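Particle-associated lyase (Acinetobacter bacteriophage AP22, PDB 4Y9V) probably cleaves the capsular polysaccharide of Acinetobacter baumannii by a lyase reaction, as the tailspike through which the phage attacks its encapsulated host. Local coordinates at residues V344-T349 / Y362-I367; G374-A379 / N391-K396; R299-I304 / A323-E328. All blocks are in the same frame, centred on the assembly; numbering follows the deposited sequence. Where two conformers were deposited one is given.

Contact 1 of 3, residues V344-T349 / Y362-I367; sequences VYDHCT and YSNCDI
Asp346 OD1 is gripped by two side chains of the neighbouring strand: Ser363 OG donates to it at 2.7 Å and Asn364 ND2 at 2.9 Å. Asp346 CG stands anti to its backbone N (chi1 -173°). Asn364 ND2 uses the syn lone pair of OD1, which lies in the amide plane, whereas the hydroxyl sits above the carboxylate plane, 51° out of it. These residues belong to successive coils of the right-handed parallel beta-helix expected of a pectin lyase-like domain, and the two segments run parallel and in register, Tyr345 beside Tyr362 and Thr349 beside Asp366. Ser363 N to Tyr345 O and His347 N to Ser363 O bond the first strand pair; Asp366 N to Cys348 O resumes the ladder after the turn. At that turn His347 and Asn364 both have positive phi, and their side chains stack one coil upon the other. Asn364 CB stands over the centre of the imidazole, 3.3 Å from its centroid, in a CH-pi contact, with amide and ring planes nearly parallel. The opposite side of the strands, inside the coil, carries Tyr345 and Tyr362. Their rings point the same way with planes 10° apart, but are slid so far that they barely overlap; the nearest atoms, Tyr345 CD2 and Tyr362 CE2, are 3.4 Å apart. The phenol oxygens bond to the carbonyls of Asp335 and Thr354, respectively. At the interface with the second subunit, His347 meets Tyr319 and Asp366, in one of its two conformers, forms a salt bridge with Arg342, both of that subunit. Beyond the turn a water spans the step between coils, donating to Asp366 OD1 at 2.8 Å and accepting from Thr349 OG1.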
ATOM      1  N   VAL A 344       8.374  -0.123   8.335  0.51  4.78           N
ATOM      2  CA  VAL A 344       8.164  -0.558   6.951  0.51  4.93           C
ATOM      3  C   VAL A 344       8.822   0.443   5.987  0.51  4.39           C
ATOM      4  O   VAL A 344       8.731   1.653   6.168  0.51  5.22           O
ATOM      5  CB  VAL A 344       6.674  -0.705   6.623  0.51  6.03           C
ATOM      6  CG1 VAL A 344       5.876   0.545   6.944  0.51  7.96           C
ATOM      7  CG2 VAL A 344       6.440  -1.178   5.152  0.51  6.83           C
ATOM      8  N   TYR A 345       9.425  -0.129   4.954  1.00  4.55           N
ATOM      9  CA  TYR A 345       9.753   0.550   3.698  1.00  4.45           C
ATOM     10  C   TYR A 345       8.763   0.056   2.641  1.00  4.53           C
ATOM     11  O   TYR A 345       8.668  -1.159   2.409  1.00  4.97           O
ATOM     12  CB  TYR A 345      11.166   0.281   3.229  1.00  4.91           C
ATOM     13  CG  TYR A 345      12.283   0.855   4.061  1.00  4.64           C
ATOM     14  CD1 TYR A 345      12.807   2.113   3.801  1.00  4.91           C
ATOM     15  CD2 TYR A 345      12.841   0.138   5.116  1.00  5.13           C
ATOM     16  CE1 TYR A 345      13.843   2.634   4.562  1.00  4.96           C
ATOM     17  CE2 TYR A 345      13.881   0.637   5.874  1.00  5.08           C
ATOM     18  CZ  TYR A 345      14.392   1.900   5.598  1.00  4.57           C
ATOM     19  OH  TYR A 345      15.451   2.451   6.285  1.00  5.00           O
ATOM     20  N   ASP A 346       8.033   0.979   2.025  1.00  4.75           N
ATOM     21  CA  ASP A 346       6.982   0.663   1.044  1.00  4.83           C
ATOM     22  C   ASP A 346       7.229   1.447  -0.214  1.00  4.87           C
ATOM     23  O   ASP A 346       7.464   2.659  -0.182  1.00  5.56           O
ATOM     24  CB  ASP A 346       5.619   1.023   1.632  1.00  6.11           C
ATOM     25  CG  ASP A 346       4.442   0.584   0.775  1.00  7.98           C
ATOM     26  OD1 ASP A 346       4.469  -0.490   0.187  1.00  7.63           O
ATOM     27  OD2 ASP A 346       3.408   1.276   0.790  1.00 16.78           O
ATOM     28  N   HIS A 347       7.208   0.775  -1.384  1.00  4.68           N
ATOM     29  CA  HIS A 347       7.397   1.493  -2.661  1.00  5.17           C
ATOM     30  C   HIS A 347       8.724   2.233  -2.671  1.00  5.15           C
ATOM     31  O   HIS A 347       8.836   3.341  -3.210  1.00  6.80           O
ATOM     32  CB  HIS A 347       6.186   2.389  -2.997  1.00  6.43           C
ATOM     33  CG  HIS A 347       5.018   1.592  -3.554  1.00  7.52           C
ATOM     34  ND1 HIS A 347       3.868   1.194  -2.975  1.00 10.47           N
ATOM     35  CD2 HIS A 347       4.987   1.085  -4.812  1.00  7.89           C
ATOM     36  CE1 HIS A 347       3.135   0.496  -3.896  1.00  9.05           C
ATOM     37  NE2 HIS A 347       3.823   0.418  -4.986  1.00 11.59           N
ATOM     38  N   CYS A 348       9.762   1.611  -2.121  1.00  4.83           N
ATOM     39  CA  CYS A 348      11.122   2.145  -2.111  1.00  4.80           C
ATOM     40  C   CYS A 348      12.021   1.306  -3.008  1.00  4.69           C
ATOM     41  O   CYS A 348      11.694   0.169  -3.359  1.00  5.81           O
ATOM     42  CB  CYS A 348      11.692   2.161  -0.696  1.00  5.07           C
ATOM     43  SG  CYS A 348      10.841   3.265   0.460  1.00  5.60           S
ATOM     44  N   THR A 349      13.167   1.876  -3.344  1.00  4.70           N
ATOM     45  CA  THR A 349      14.214   1.179  -4.066  1.00  4.66           C
ATOM     46  C   THR A 349      15.468   1.199  -3.191  1.00  4.91           C
ATOM     47  O   THR A 349      15.806   2.243  -2.619  1.00  5.60           O
ATOM     48  CB  THR A 349      14.487   1.863  -5.410  1.00  5.46           C
ATOM     49  OG1 THR A 349      13.299   1.707  -6.212  1.00  6.48           O
ATOM     50  CG2 THR A 349      15.655   1.229  -6.152  1.00  6.78           C
ATOM     51  N   TYR A 362       9.281  -4.974   4.258  1.00  4.16           N
ATOM     52  CA  TYR A 362       9.557  -4.324   2.970  1.00  4.15           C
ATOM     53  C   TYR A 362       8.417  -4.733   2.039  1.00  4.04           C
ATOM     54  O   TYR A 362       8.195  -5.946   1.857  1.00  4.44           O
ATOM     55  CB  TYR A 362      10.895  -4.723   2.330  1.00  4.67           C
ATOM     56  CG  TYR A 362      12.112  -4.187   3.059  1.00  4.39           C
ATOM     57  CD1 TYR A 362      12.615  -4.804   4.195  1.00  4.94           C
ATOM     58  CD2 TYR A 362      12.744  -3.044   2.609  1.00  4.63           C
ATOM     59  CE1 TYR A 362      13.720  -4.300   4.851  1.00  4.83           C
ATOM     60  CE2 TYR A 362      13.862  -2.532   3.257  1.00  4.99           C
ATOM     61  CZ  TYR A 362      14.345  -3.156   4.405  1.00  4.68           C
ATOM     62  OH  TYR A 362      15.435  -2.604   5.001  1.00  5.74           O
ATOM     63  N   SER A 363       7.703  -3.768   1.483  1.00  4.40           N
ATOM     64  CA  SER A 363       6.579  -4.056   0.591  1.00  4.48           C
ATOM     65  C   SER A 363       6.698  -3.216  -0.670  1.00  4.27           C
ATOM     66  O   SER A 363       7.072  -2.048  -0.621  1.00  4.60           O
ATOM     67  CB  SER A 363       5.242  -3.793   1.281  1.00  5.15           C
ATOM     68  OG  SER A 363       5.171  -2.486   1.828  1.00  5.90           O
ATOM     69  N   ASN A 364       6.348  -3.830  -1.802  1.00  4.42           N
ATOM     70  CA  ASN A 364       6.300  -3.098  -3.065  1.00  4.71           C
ATOM     71  C   ASN A 364       7.644  -2.417  -3.385  1.00  4.73           C
ATOM     72  O   ASN A 364       7.632  -1.374  -4.062  1.00  5.63           O
ATOM     73  CB  ASN A 364       5.159  -2.072  -3.074  1.00  5.53           C
ATOM     74  CG  ASN A 364       3.837  -2.757  -2.802  1.00  6.21           C
ATOM     75  OD1 ASN A 364       3.445  -3.653  -3.524  1.00  7.32           O
ATOM     76  ND2 ASN A 364       3.198  -2.323  -1.710  1.00  7.07           N
ATOM     77  N   CYS A 365       8.728  -2.992  -2.941  1.00  4.47           N
ATOM     78  CA  CYS A 365      10.048  -2.402  -3.135  1.00  4.52           C
ATOM     79  C   CYS A 365      10.799  -3.077  -4.287  1.00  4.63           C
ATOM     80  O   CYS A 365      10.597  -4.259  -4.549  1.00  6.43           O
ATOM     81  CB  CYS A 365      10.926  -2.551  -1.882  1.00  4.75           C
ATOM     82  SG  CYS A 365      10.409  -1.516  -0.469  1.00  4.97           S
ATOM     83  N   ASP A 366      11.704  -2.315  -4.879  0.64  4.57           N
ATOM     84  CA  ASP A 366      12.703  -2.809  -5.814  0.64  4.56           C
ATOM     85  C   ASP A 366      13.979  -3.017  -5.005  0.64  4.51           C
ATOM     86  O   ASP A 366      14.524  -2.036  -4.487  0.64  6.21           O
ATOM     87  CB  ASP A 366      12.977  -1.800  -6.938  0.64  5.64           C
ATOM     88  CG  ASP A 366      11.916  -1.744  -8.005  0.64  6.55           C
ATOM     89  OD1 ASP A 366      12.045  -0.878  -8.881  0.64  8.71           O
ATOM     90  OD2 ASP A 366      11.020  -2.611  -7.961  0.64 10.31           O
ATOM     91  N   ILE A 367      14.412  -4.270  -4.879  1.00  4.66           N
ATOM     92  CA  ILE A 367      15.541  -4.610  -4.021  1.00  4.74           C
ATOM     93  C   ILE A 367      16.606  -5.291  -4.872  1.00  4.75           C
ATOM     94  O   ILE A 367      16.404  -6.380  -5.399  1.00  5.59           O
ATOM     95  CB  ILE A 367      15.143  -5.512  -2.838  1.00  5.20           C
ATOM     96  CG1 ILE A 367      13.966  -4.908  -2.045  1.00  5.71           C
ATOM     97  CG2 ILE A 367      16.364  -5.745  -1.951  1.00  6.27           C
ATOM     98  CD1 ILE A 367      13.436  -5.781  -0.958  1.00  7.36           C
TER
HETATM   99  O   HOH W   1       9.294   0.095  -5.813  1.00 12.28           O
HETATM  100  O   HOH W   2      13.677   1.444  -8.844  0.69  7.91           O

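Contact 2 of 3, residues G374-A379 / N391-K396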
ATOM      1  N   GLY A 374      22.728 -12.133  -2.098  1.00  4.83           N
ATOM      2  CA  GLY A 374      21.510 -11.977  -1.317  1.00  4.94           C
ATOM      3  C   GLY A 374      20.927 -10.568  -1.437  1.00  4.48           C
ATOM      4  O   GLY A 374      21.608  -9.584  -1.692  1.00  4.68           O
ATOM      5  N   CYS A 375      19.584 -10.490  -1.206  1.00  4.63           N
ATOM      6  CA  CYS A 375      18.856  -9.239  -1.206  1.00  4.40           C
ATOM      7  C   CYS A 375      18.477  -8.712   0.163  1.00  4.27           C
ATOM      8  O   CYS A 375      18.451  -7.491   0.356  1.00  4.76           O
ATOM      9  CB  CYS A 375      17.578  -9.371  -2.035  1.00  4.66           C
ATOM     10  SG  CYS A 375      17.866  -9.429  -3.842  1.00  5.44           S
ATOM     11  N   VAL A 376      18.096  -9.596   1.102  1.00  4.28           N
ATOM     12  CA  VAL A 376      17.555  -9.197   2.376  1.00  4.35           C
ATOM     13  C   VAL A 376      18.262  -9.985   3.476  1.00  4.42           C
ATOM     14  O   VAL A 376      18.331 -11.229   3.383  1.00  4.78           O
ATOM     15  CB  VAL A 376      16.023  -9.477   2.451  1.00  4.96           C
ATOM     16  CG1 VAL A 376      15.460  -9.062   3.799  1.00  6.75           C
ATOM     17  CG2 VAL A 376      15.285  -8.750   1.332  1.00  5.51           C
ATOM     18  N   LEU A 377      18.756  -9.287   4.479  1.00  4.46           N
ATOM     19  CA  LEU A 377      19.505  -9.876   5.582  1.00  4.73           C
ATOM     20  C   LEU A 377      18.784  -9.663   6.904  1.00  4.61           C
ATOM     21  O   LEU A 377      18.405  -8.538   7.245  1.00  5.45           O
ATOM     22  CB  LEU A 377      20.879  -9.225   5.666  1.00  5.27           C
ATOM     23  CG  LEU A 377      21.814  -9.803   6.754  1.00  6.18           C
ATOM     24  CD1 LEU A 377      22.212 -11.218   6.448  1.00  7.58           C
ATOM     25  CD2 LEU A 377      23.028  -8.887   6.877  1.00  7.32           C
ATOM     26  N   ILE A 378      18.635 -10.749   7.658  1.00  5.12           N
ATOM     27  CA  ILE A 378      18.133 -10.750   9.031  1.00  5.29           C
ATOM     28  C   ILE A 378      19.324 -11.140   9.922  1.00  5.64           C
ATOM     29  O   ILE A 378      19.627 -12.303  10.083  1.00  7.83           O
ATOM     30  CB  ILE A 378      16.944 -11.704   9.185  1.00  5.79           C
ATOM     31  CG1 ILE A 378      15.820 -11.434   8.239  1.00  6.42           C
ATOM     32  CG2 ILE A 378      16.457 -11.684  10.631  1.00 10.35           C
ATOM     33  CD1 ILE A 378      14.742 -12.495   8.176  1.00  8.58           C
ATOM     34  N   ALA A 379      20.046 -10.155  10.432  1.00  7.27           N
ATOM     35  CA  ALA A 379      21.285 -10.385  11.165  1.00  9.83           C
ATOM     36  C   ALA A 379      21.218 -10.036  12.633  1.00  6.37           C
ATOM     37  O   ALA A 379      22.140 -10.449  13.356  1.00  6.87           O
ATOM     38  CB  ALA A 379      22.391  -9.504  10.599  1.00 24.07           C
ATOM     39  N   ASN A 391       7.439  -7.527  -3.358  1.00  4.55           N
ATOM     40  CA  ASN A 391       8.658  -6.871  -3.823  1.00  4.54           C
ATOM     41  C   ASN A 391       9.105  -7.453  -5.169  1.00  4.56           C
ATOM     42  O   ASN A 391       8.744  -8.571  -5.529  1.00  5.55           O
ATOM     43  CB  ASN A 391       9.785  -7.041  -2.801  1.00  4.55           C
ATOM     44  CG  ASN A 391       9.427  -6.455  -1.459  1.00  4.60           C
ATOM     45  OD1 ASN A 391       8.987  -5.304  -1.337  1.00  4.98           O
ATOM     46  ND2 ASN A 391       9.616  -7.258  -0.404  1.00  4.81           N
ATOM     47  N   THR A 392       9.958  -6.676  -5.842  1.00  4.66           N
ATOM     48  CA  THR A 392      10.677  -7.128  -7.028  1.00  4.66           C
ATOM     49  C   THR A 392      12.161  -7.206  -6.643  1.00  4.57           C
ATOM     50  O   THR A 392      12.716  -6.230  -6.151  1.00  5.87           O
ATOM     51  CB  THR A 392      10.454  -6.193  -8.203  1.00  5.83           C
ATOM     52  OG1 THR A 392       9.050  -6.160  -8.475  1.00  7.99           O
ATOM     53  CG2 THR A 392      11.179  -6.690  -9.424  1.00  7.65           C
ATOM     54  N   TYR A 393      12.749  -8.364  -6.870  1.00  4.62           N
ATOM     55  CA  TYR A 393      14.132  -8.633  -6.483  1.00  4.82           C
ATOM     56  C   TYR A 393      14.957  -8.792  -7.743  1.00  4.73           C
ATOM     57  O   TYR A 393      14.558  -9.520  -8.662  1.00  6.50           O
ATOM     58  CB  TYR A 393      14.229  -9.929  -5.651  1.00  4.94           C
ATOM     59  CG  TYR A 393      13.271  -9.988  -4.480  1.00  4.84           C
ATOM     60  CD1 TYR A 393      11.961 -10.407  -4.660  1.00  4.78           C
ATOM     61  CD2 TYR A 393      13.673  -9.637  -3.181  1.00  5.12           C
ATOM     62  CE1 TYR A 393      11.059 -10.486  -3.607  1.00  4.90           C
ATOM     63  CE2 TYR A 393      12.782  -9.700  -2.125  1.00  5.32           C
ATOM     64  CZ  TYR A 393      11.476 -10.125  -2.338  1.00  4.90           C
ATOM     65  OH  TYR A 393      10.598 -10.123  -1.266  1.00  5.46           O
ATOM     66  N   TYR A 394      16.105  -8.128  -7.789  0.64  4.80           N
ATOM     67  CA  TYR A 394      16.993  -8.203  -8.974  0.64  5.54           C
ATOM     68  C   TYR A 394      18.268  -8.865  -8.553  0.64  5.70           C
ATOM     69  O   TYR A 394      19.032  -8.263  -7.773  0.64  7.74           O
ATOM     70  CB  TYR A 394      17.232  -6.786  -9.494  0.64  5.86           C
ATOM     71  CG  TYR A 394      16.018  -6.120 -10.087  0.64  5.94           C
ATOM     72  CD1 TYR A 394      15.614  -6.510 -11.355  0.64  6.97           C
ATOM     73  CD2 TYR A 394      15.235  -5.191  -9.429  0.64  6.88           C
ATOM     74  CE1 TYR A 394      14.492  -5.947 -11.963  0.64  8.00           C
ATOM     75  CE2 TYR A 394      14.115  -4.646 -10.026  0.64  7.38           C
ATOM     76  CZ  TYR A 394      13.750  -5.027 -11.298  0.64  6.92           C
ATOM     77  OH  TYR A 394      12.617  -4.485 -11.877  0.64  9.48           O
ATOM     78  N   THR A 395      18.550 -10.077  -8.992  1.00  5.89           N
ATOM     79  CA  THR A 395      19.705 -10.858  -8.608  1.00  5.54           C
ATOM     80  C   THR A 395      20.535 -11.234  -9.814  1.00  5.84           C
ATOM     81  O   THR A 395      20.061 -11.268 -10.948  1.00  6.59           O
ATOM     82  CB  THR A 395      19.349 -12.147  -7.817  1.00  6.07           C
ATOM     83  OG1 THR A 395      18.835 -13.152  -8.713  1.00  6.38           O
ATOM     84  CG2 THR A 395      18.361 -11.870  -6.709  1.00  7.94           C
ATOM     85  N   LYS A 396      21.809 -11.550  -9.522  0.66  5.89           N
ATOM     86  CA  LYS A 396      22.756 -11.994 -10.539  0.66  6.99           C
ATOM     87  C   LYS A 396      23.732 -13.061 -10.035  0.66  7.16           C
ATOM     88  O   LYS A 396      24.362 -13.668 -10.896  0.66 10.59           O
ATOM     89  CB  LYS A 396      23.487 -10.820 -11.165  0.66  8.68           C
ATOM     90  CG  LYS A 396      24.338 -10.031 -10.197  0.66  8.78           C
ATOM     91  CD  LYS A 396      25.248  -9.122 -11.045  0.66 11.01           C
ATOM     92  CE  LYS A 396      25.945  -8.115 -10.189  0.66 12.00           C
ATOM     93  NZ  LYS A 396      26.734  -8.757  -9.105  0.66 14.76           N
TER
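Cys375 and Tyr393 meet through apolar packing, with Val376 and Thr395 completing the contact; the backbones stay well apart, the nearest CA atoms, those of Cys375 and Tyr393, being 7.1 Å from each other. Cys375 CB approaches the edge of the tyrosine ring at CD2, 4.1 Å away, and Val376 CG2 reaches the same edge further out, 4.4 Å from Tyr393 CE2. Both carbons lie near the ring plane, so the phenol is met along its rim. The thiol turns the other way along the strand: with SG anti to the carbonyl carbon of its own residue (chi1 -73°), it touches Thr395 CG2 at 3.8 Å and passes 4.1 Å from Tyr393 CB. Cys375 thus touches both Tyr393, on the strand, and Thr395, just past its end.

The contact crosses the interior of the parallel beta-helix. Strand 376-378 pairs with 405-409 in one wall, while strand 391-394 lies between 366-368 and 424-427 in another, and Ile367, Leu388 and Ile426 pack around the Tyr393 ring from neighbouring strands.

Polar interactions serve the tyrosine from within its own segment. Asn391 ND2 donates to Tyr393 OH at 3.1 Å, nearly straight at 167° and with the oxygen in the amide plane, which gives the buried phenol a partner two residues back along the strand. The same amide holds the preceding coil, its OD1 accepting from Cys365 N and its ND2 also bonding to Tyr362 O. At the far end, Thr395 OG1 bonds to the carbonyl of Asn427 on the following coil, leaving the methyl CG2 turned to the sulfur of Cys375.

Contact 3 of 3, residues R299-I304 / A323-E328; sequences RHAVAI and AILHSE. With SO4 (sulfate ion), chain K.
Ala301 and Val302 pack against Leu325 inside the beta-helix, where the turn leading into strand 302-305 meets strand 323-327. The tight part is small and apolar. Ala301 CB lies 4.0 Å from Leu325 CB and also reaches the backbone, 3.6 Å from His326 O. Next to it Val302 and Leu325 cross at a slant, Val302 CG2 touching Leu325 CD2 at 3.7 Å; Val302 places that methyl anti to its own carbonyl carbon, and Tyr345 covers both side chains from the next coil.

The other side of segment 299-304 is polar and faces the saccharide-binding groove. Here the side chains of Arg299 and His300 leave strand 323-327 behind and converge on a sulfate, probably from the crystallisation liquor. His300 NE2 donates to sulfate O2 at 2.7 Å in an almost straight bond (178°), the oxygen lying in the ring plane. The guanidinium presents its edge: Arg299 NH2 bonds to sulfate O3 at 2.9 Å and NH1 to O4 at 3.1 Å. Ser332 O accepts from His300 ND1, which fixes the turn of the ring. Tyr278 and Arg166, both lining the glycan pocket, also bond the sulfate. With a bound mannuronic acid derivative about 6 Å from the Arg299 side chain, this cluster is consistent with a site that could receive an anionic group, perhaps a carboxylate of the saccharide.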
ATOM      1  N   ARG A 299      27.622   4.379   3.283  1.00  4.88           N
ATOM      2  CA  ARG A 299      26.959   3.205   3.848  1.00  4.84           C
ATOM      3  C   ARG A 299      25.441   3.458   3.793  1.00  4.87           C
ATOM      4  O   ARG A 299      24.941   3.887   2.769  1.00  5.57           O
ATOM      5  CB  ARG A 299      27.546   2.776   5.198  1.00  4.97           C
ATOM      6  CG  ARG A 299      29.033   2.484   5.111  1.00  5.33           C
ATOM      7  CD  ARG A 299      29.628   1.892   6.372  1.00  5.67           C
ATOM      8  NE  ARG A 299      29.065   0.584   6.662  1.00  6.00           N
ATOM      9  CZ  ARG A 299      28.236   0.268   7.624  1.00  5.94           C
ATOM     10  NH1 ARG A 299      27.801   1.145   8.509  1.00  6.42           N
ATOM     11  NH2 ARG A 299      27.795  -0.999   7.716  1.00  7.42           N
ATOM     12  N   HIS A 300      24.702   3.138   4.845  1.00  4.85           N
ATOM     13  CA  HIS A 300      23.244   3.210   4.745  1.00  4.77           C
ATOM     14  C   HIS A 300      22.806   4.643   4.390  1.00  4.67           C
ATOM     15  O   HIS A 300      23.262   5.624   4.974  1.00  5.12           O
ATOM     16  CB  HIS A 300      22.575   2.781   6.035  1.00  5.42           C
ATOM     17  CG  HIS A 300      22.987   1.445   6.536  1.00  5.24           C
ATOM     18  ND1 HIS A 300      22.918   0.294   5.811  1.00  5.81           N
ATOM     19  CD2 HIS A 300      23.418   1.059   7.769  1.00  7.07           C
ATOM     20  CE1 HIS A 300      23.311  -0.751   6.523  1.00  6.74           C
ATOM     21  NE2 HIS A 300      23.633  -0.313   7.714  1.00  7.38           N
ATOM     22  N   ALA A 301      21.861   4.723   3.454  1.00  4.74           N
ATOM     23  CA  ALA A 301      21.276   6.002   3.071  1.00  4.72           C
ATOM     24  C   ALA A 301      20.309   6.525   4.132  1.00  4.72           C
ATOM     25  O   ALA A 301      20.384   7.677   4.515  1.00  5.20           O
ATOM     26  CB  ALA A 301      20.643   5.875   1.706  1.00  5.19           C
ATOM     27  N   VAL A 302      19.403   5.627   4.572  1.00  4.58           N
ATOM     28  CA  VAL A 302      18.606   5.834   5.782  1.00  4.94           C
ATOM     29  C   VAL A 302      19.005   4.705   6.717  1.00  4.70           C
ATOM     30  O   VAL A 302      18.820   3.526   6.397  1.00  5.24           O
ATOM     31  CB  VAL A 302      17.099   5.860   5.530  1.00  5.19           C
ATOM     32  CG1 VAL A 302      16.349   5.876   6.855  1.00  6.28           C
ATOM     33  CG2 VAL A 302      16.725   7.067   4.672  1.00  6.35           C
ATOM     34  N   ALA A 303      19.578   5.084   7.871  1.00  4.73           N
ATOM     35  CA  ALA A 303      19.896   4.158   8.944  1.00  4.62           C
ATOM     36  C   ALA A 303      18.857   4.355  10.029  1.00  4.66           C
ATOM     37  O   ALA A 303      18.608   5.484  10.441  1.00  6.90           O
ATOM     38  CB  ALA A 303      21.269   4.438   9.515  1.00  5.95           C
ATOM     39  N   ILE A 304      18.239   3.270  10.470  1.00  4.78           N
ATOM     40  CA  ILE A 304      17.244   3.315  11.537  1.00  4.79           C
ATOM     41  C   ILE A 304      17.861   2.538  12.697  1.00  4.67           C
ATOM     42  O   ILE A 304      18.162   1.341  12.559  1.00  5.21           O
ATOM     43  CB  ILE A 304      15.865   2.811  11.111  1.00  4.70           C
ATOM     44  CG1 ILE A 304      15.444   3.478   9.797  1.00  5.15           C
ATOM     45  CG2 ILE A 304      14.877   3.065  12.223  1.00  5.29           C
ATOM     46  CD1 ILE A 304      14.085   2.998   9.277  1.00  5.73           C
ATOM     47  N   ALA A 323      10.836   6.232  -1.523  1.00  5.57           N
ATOM     48  CA  ALA A 323      12.212   6.688  -1.361  1.00  5.45           C
ATOM     49  C   ALA A 323      13.172   5.814  -2.150  1.00  4.98           C
ATOM     50  O   ALA A 323      13.024   4.579  -2.191  1.00  6.20           O
ATOM     51  CB  ALA A 323      12.597   6.704   0.109  1.00  6.94           C
ATOM     52  N   ILE A 324      14.180   6.450  -2.733  1.00  5.02           N
ATOM     53  CA  ILE A 324      15.243   5.785  -3.489  1.00  4.95           C
ATOM     54  C   ILE A 324      16.513   5.918  -2.676  1.00  4.96           C
ATOM     55  O   ILE A 324      16.997   7.030  -2.461  1.00  5.81           O
ATOM     56  CB  ILE A 324      15.360   6.351  -4.913  1.00  6.54           C
ATOM     57  CG1 ILE A 324      14.030   6.527  -5.647  1.00  7.98           C
ATOM     58  CG2 ILE A 324      16.355   5.535  -5.683  1.00  8.03           C
ATOM     59  CD1 ILE A 324      13.205   5.284  -5.891  1.00 10.33           C
ATOM     60  N   LEU A 325      17.025   4.785  -2.165  1.00  4.52           N
ATOM     61  CA  LEU A 325      18.001   4.768  -1.083  1.00  4.70           C
ATOM     62  C   LEU A 325      19.181   3.878  -1.468  1.00  4.49           C
ATOM     63  O   LEU A 325      19.018   2.662  -1.626  1.00  5.02           O
ATOM     64  CB  LEU A 325      17.328   4.203   0.176  1.00  4.89           C
ATOM     65  CG  LEU A 325      16.114   5.001   0.677  1.00  5.37           C
ATOM     66  CD1 LEU A 325      15.498   4.321   1.864  1.00  6.40           C
ATOM     67  CD2 LEU A 325      16.499   6.454   1.014  1.00  6.75           C
ATOM     68  N   HIS A 326      20.385   4.472  -1.573  1.00  4.40           N
ATOM     69  CA  HIS A 326      21.529   3.715  -2.036  1.00  4.32           C
ATOM     70  C   HIS A 326      22.788   3.962  -1.219  1.00  4.34           C
ATOM     71  O   HIS A 326      23.074   5.073  -0.776  1.00  4.72           O
ATOM     72  CB  HIS A 326      21.822   3.996  -3.528  1.00  5.06           C
ATOM     73  CG  HIS A 326      20.750   3.414  -4.409  1.00  5.52           C
ATOM     74  ND1 HIS A 326      20.509   2.052  -4.456  1.00  5.87           N
ATOM     75  CD2 HIS A 326      19.840   3.920  -5.254  1.00  7.01           C
ATOM     76  CE1 HIS A 326      19.509   1.830  -5.309  1.00  7.72           C
ATOM     77  NE2 HIS A 326      19.081   2.944  -5.815  1.00  8.45           N
ATOM     78  N   SER A 327      23.546   2.855  -1.056  0.63  4.61           N
ATOM     79  CA  SER A 327      24.871   2.903  -0.472  0.63  4.49           C
ATOM     80  C   SER A 327      25.913   2.671  -1.561  0.63  4.64           C
ATOM     81  O   SER A 327      25.719   1.815  -2.449  0.63  6.80           O
ATOM     82  CB  SER A 327      25.048   1.868   0.634  0.63  4.84           C
ATOM     83  OG  SER A 327      25.010   0.553   0.115  0.63  5.52           O
ATOM     84  N   GLU A 328      27.035   3.357  -1.454  0.74  4.92           N
ATOM     85  CA  GLU A 328      28.158   3.158  -2.399  0.74  5.39           C
ATOM     86  C   GLU A 328      28.923   1.885  -2.097  0.74  5.23           C
ATOM     87  O   GLU A 328      29.288   1.142  -3.039  0.74  6.63           O
ATOM     88  CB  GLU A 328      29.065   4.404  -2.282  0.74  6.46           C
ATOM     89  CG  GLU A 328      30.333   4.297  -3.139  0.74  5.84           C
ATOM     90  CD  GLU A 328      31.518   3.714  -2.420  0.74  6.07           C
ATOM     91  OE1 GLU A 328      31.772   4.152  -1.276  0.74  7.25           O
ATOM     92  OE2 GLU A 328      32.266   2.951  -3.071  0.74  9.05           O
TER
HETATM   93  S   SO4 K 809      25.552  -1.123  10.631  0.80  6.01           S
HETATM   94  O1  SO4 K 809      25.251  -1.458  12.013  1.00  8.21           O
HETATM   95  O2  SO4 K 809      24.635  -1.855   9.738  1.00  9.44           O
HETATM   96  O3  SO4 K 809      26.940  -1.548  10.387  1.00  9.85           O
HETATM   97  O4  SO4 K 809      25.436   0.319  10.309  1.00  7.53           O

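All three contacts are buried in the pectin lyase-like part of the chain and follow one another along it, but they sample different directions of the solenoid. Contact 1 joins adjacent coils strand to strand and is therefore rich in backbone and polar side-chain bonds; contact 2 reaches across the interior, contact 3 packs at a corner where one coil turns, and both rely on apolar side chains. One wall runs through all of them: Thr349 of contact 1 pairs with segment 323-328 of contact 3, and Cys365 with segment 391-396 of contact 2. Contacts 2 and 3 do not touch each other. Each has residues at the second subunit, whereas contact 3 alone also borders the glycan pocket, where its polar side holds a sulfate.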